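Local coordinates for CsuC (Acinetobacter baumannii, PDB 6FJY), which probably acts as a periplasmic chaperone, binding pilus subunits such as the tip adhesin CsuE before their assembly into archaic chaperone-usher Csu pili, at residues Ala145-Val153 against Glu232-Glu240. Sequence-based numbering, arbitrary orientation.
Sequences AKPVLQWSV and ELIEITKME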
# COMPACT_ATOMS: atom_id res chain seq x y z
N ALA A 145 -15.92 12.24 -11.10
CA ALA A 145 -15.05 11.28 -10.41
C ALA A 145 -13.58 11.73 -10.51
O ALA A 145 -12.71 11.03 -11.04
CB ALA A 145 -15.25 9.88 -10.97
N LYS A 146 -13.35 12.94 -10.02
CA LYS A 146 -12.05 13.60 -10.04
C LYS A 146 -12.12 14.79 -9.10
O LYS A 146 -13.21 15.15 -8.64
CB LYS A 146 -11.69 14.06 -11.46
CG LYS A 146 -12.72 15.05 -12.03
CD LYS A 146 -12.42 15.41 -13.48
CE LYS A 146 -11.11 16.16 -13.62
NZ LYS A 146 -10.83 16.46 -15.06
N PRO A 147 -10.99 15.36 -8.72
CA PRO A 147 -11.03 16.62 -7.96
C PRO A 147 -11.25 17.81 -8.88
O PRO A 147 -10.70 17.87 -9.98
CB PRO A 147 -9.66 16.67 -7.28
CG PRO A 147 -8.77 15.85 -8.15
CD PRO A 147 -9.65 14.74 -8.69
N VAL A 148 -12.08 18.75 -8.42
CA VAL A 148 -12.33 20.02 -9.11
C VAL A 148 -12.04 21.12 -8.11
O VAL A 148 -12.84 21.36 -7.20
CB VAL A 148 -13.76 20.14 -9.64
CG1 VAL A 148 -13.95 21.47 -10.33
CG2 VAL A 148 -14.09 19.00 -10.61
N LEU A 149 -10.91 21.80 -8.27
CA LEU A 149 -10.37 22.62 -7.19
C LEU A 149 -10.45 24.10 -7.52
O LEU A 149 -10.14 24.53 -8.64
CB LEU A 149 -8.91 22.24 -6.88
CG LEU A 149 -8.68 20.78 -6.48
CD1 LEU A 149 -7.23 20.54 -6.06
CD2 LEU A 149 -9.61 20.38 -5.35
N GLN A 150 -10.86 24.88 -6.52
CA GLN A 150 -10.88 26.33 -6.58
C GLN A 150 -10.20 26.87 -5.34
O GLN A 150 -10.15 26.22 -4.30
CB GLN A 150 -12.32 26.85 -6.67
CG GLN A 150 -12.87 26.89 -8.07
CD GLN A 150 -14.36 27.11 -8.09
OE1 GLN A 150 -14.93 27.64 -7.14
NE2 GLN A 150 -15.00 26.68 -9.17
N TRP A 151 -9.62 28.06 -5.48
CA TRP A 151 -8.93 28.72 -4.39
C TRP A 151 -9.46 30.14 -4.22
O TRP A 151 -10.16 30.67 -5.08
CB TRP A 151 -7.41 28.74 -4.62
CG TRP A 151 -6.95 29.66 -5.71
CD1 TRP A 151 -6.87 29.38 -7.03
CD2 TRP A 151 -6.46 31.00 -5.55
NE1 TRP A 151 -6.38 30.45 -7.72
CE2 TRP A 151 -6.12 31.47 -6.83
CE3 TRP A 151 -6.29 31.84 -4.46
CZ2 TRP A 151 -5.63 32.75 -7.05
CZ3 TRP A 151 -5.80 33.12 -4.67
CH2 TRP A 151 -5.47 33.56 -5.96
N SER A 152 -9.12 30.71 -3.07
CA SER A 152 -9.42 32.08 -2.68
C SER A 152 -8.60 32.36 -1.43
O SER A 152 -8.32 31.46 -0.64
CB SER A 152 -10.91 32.30 -2.40
OG SER A 152 -11.30 31.75 -1.16
N VAL A 153 -8.21 33.62 -1.26
CA VAL A 153 -7.40 34.05 -0.13
C VAL A 153 -8.16 35.14 0.59
O VAL A 153 -8.45 36.20 0.02
CB VAL A 153 -6.01 34.56 -0.57
CG1 VAL A 153 -5.29 35.17 0.62
CG2 VAL A 153 -5.19 33.44 -1.17
N GLU A 232 -0.40 13.79 -11.68
CA GLU A 232 -1.02 14.62 -12.70
C GLU A 232 -0.89 16.07 -12.29
O GLU A 232 -1.09 16.43 -11.13
CB GLU A 232 -2.51 14.28 -12.88
CG GLU A 232 -2.84 12.80 -13.00
CD GLU A 232 -2.68 12.27 -14.40
OE1 GLU A 232 -2.30 13.06 -15.29
OE2 GLU A 232 -2.95 11.07 -14.62
N LEU A 233 -0.52 16.90 -13.26
CA LEU A 233 -0.51 18.34 -13.08
C LEU A 233 -1.95 18.83 -13.14
O LEU A 233 -2.62 18.69 -14.17
CB LEU A 233 0.35 19.00 -14.16
CG LEU A 233 0.54 20.52 -14.09
CD1 LEU A 233 1.23 20.90 -12.80
CD2 LEU A 233 1.35 21.00 -15.28
N ILE A 234 -2.43 19.39 -12.04
CA ILE A 234 -3.82 19.79 -11.89
C ILE A 234 -3.86 21.31 -11.78
O ILE A 234 -3.00 21.92 -11.14
CB ILE A 234 -4.44 19.10 -10.66
CG1 ILE A 234 -5.90 19.52 -10.48
CG2 ILE A 234 -3.62 19.38 -9.40
CD1 ILE A 234 -6.61 18.73 -9.40
N GLU A 235 -4.84 21.92 -12.45
CA GLU A 235 -5.01 23.36 -12.42
C GLU A 235 -6.19 23.73 -11.53
O GLU A 235 -7.24 23.09 -11.56
CB GLU A 235 -5.21 23.93 -13.82
CG GLU A 235 -6.28 23.27 -14.65
CD GLU A 235 -6.30 23.82 -16.07
OE1 GLU A 235 -5.20 24.04 -16.64
OE2 GLU A 235 -7.41 24.04 -16.61
N ILE A 236 -5.99 24.77 -10.72
CA ILE A 236 -6.98 25.21 -9.75
C ILE A 236 -7.18 26.71 -9.94
O ILE A 236 -6.22 27.49 -9.86
CB ILE A 236 -6.55 24.89 -8.30
CG1 ILE A 236 -7.11 25.90 -7.31
CG2 ILE A 236 -5.04 24.79 -8.19
CD1 ILE A 236 -7.31 25.33 -5.95
N THR A 237 -8.41 27.11 -10.24
CA THR A 237 -8.75 28.48 -10.56
C THR A 237 -9.27 29.21 -9.32
O THR A 237 -9.70 28.59 -8.34
CB THR A 237 -9.79 28.52 -11.68
OG1 THR A 237 -11.02 27.95 -11.22
CG2 THR A 237 -9.29 27.71 -12.87
N LYS A 238 -9.25 30.54 -9.38
CA LYS A 238 -9.62 31.35 -8.23
C LYS A 238 -11.13 31.48 -8.10
O LYS A 238 -11.85 31.62 -9.10
CB LYS A 238 -8.98 32.74 -8.34
CG LYS A 238 -9.42 33.72 -7.27
CD LYS A 238 -8.49 34.92 -7.19
CE LYS A 238 -8.42 35.66 -8.51
NZ LYS A 238 -9.71 36.36 -8.80
N MET A 239 -11.62 31.43 -6.86
CA MET A 239 -13.03 31.69 -6.59
C MET A 239 -13.31 33.18 -6.72
O MET A 239 -12.68 34.00 -6.05
CB MET A 239 -13.42 31.20 -5.19
CG MET A 239 -13.66 29.71 -5.07
SD MET A 239 -14.28 29.22 -3.45
CE MET A 239 -12.76 29.11 -2.53
N GLU A 240 -14.25 33.53 -7.60
CA GLU A 240 -14.72 34.91 -7.74
C GLU A 240 -16.06 34.96 -8.47
O GLU A 240 -16.90 35.81 -8.19
CB GLU A 240 -13.69 35.77 -8.49
CG GLU A 240 -13.95 37.27 -8.39
CD GLU A 240 -13.57 37.87 -7.04
OE1 GLU A 240 -12.56 37.43 -6.46
OE2 GLU A 240 -14.29 38.77 -6.56
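Trp151 and Lys238 are bridge partners on parallel strands, side chains on the same face of the sheet, and their meeting shows how a large indole can cover the backbone of a neighbouring strand. With CG set between its own backbone N and carbonyl carbon (chi1 71°), the ring swings over the other strand: CA of Lys238 stands 3.6 Å from the centroid of the five-membered ring, a CH-pi contact over the face. Farther along, the lysine CD reaches Trp151 CH2 at 3.5 Å, while CG1 of Ile236 approaches Trp151 CD1 at 3.5 Å. In the backbone, Trp151 N donates to Thr237 O (2.9 Å, 155° at the hydrogen). The preceding bond, Thr237 N to Leu149 O, is weak at 3.5 Å, and that from Met239 N to Trp151 O is modelled too short for its length to be trusted.

Packing is tight on the apolar side, where Ile236 CD1 lies 3.6 Å from Leu149 CB and Ile234 CD1 touches both Leu149 and Pro147; Ala173 and Leu175 pack against this side. On the looser face Gln150 CG and Thr237 OG1 are 3.8 Å apart and Thr237 is exposed, although Met239 CG comes to 3.2 Å from Gln150 OE1. The first strand of this domain, 149-154, pairs in parallel with its last, 232-238, as in Ig-like beta sandwiches, consistent with the second domain of a PapD-like chaperone.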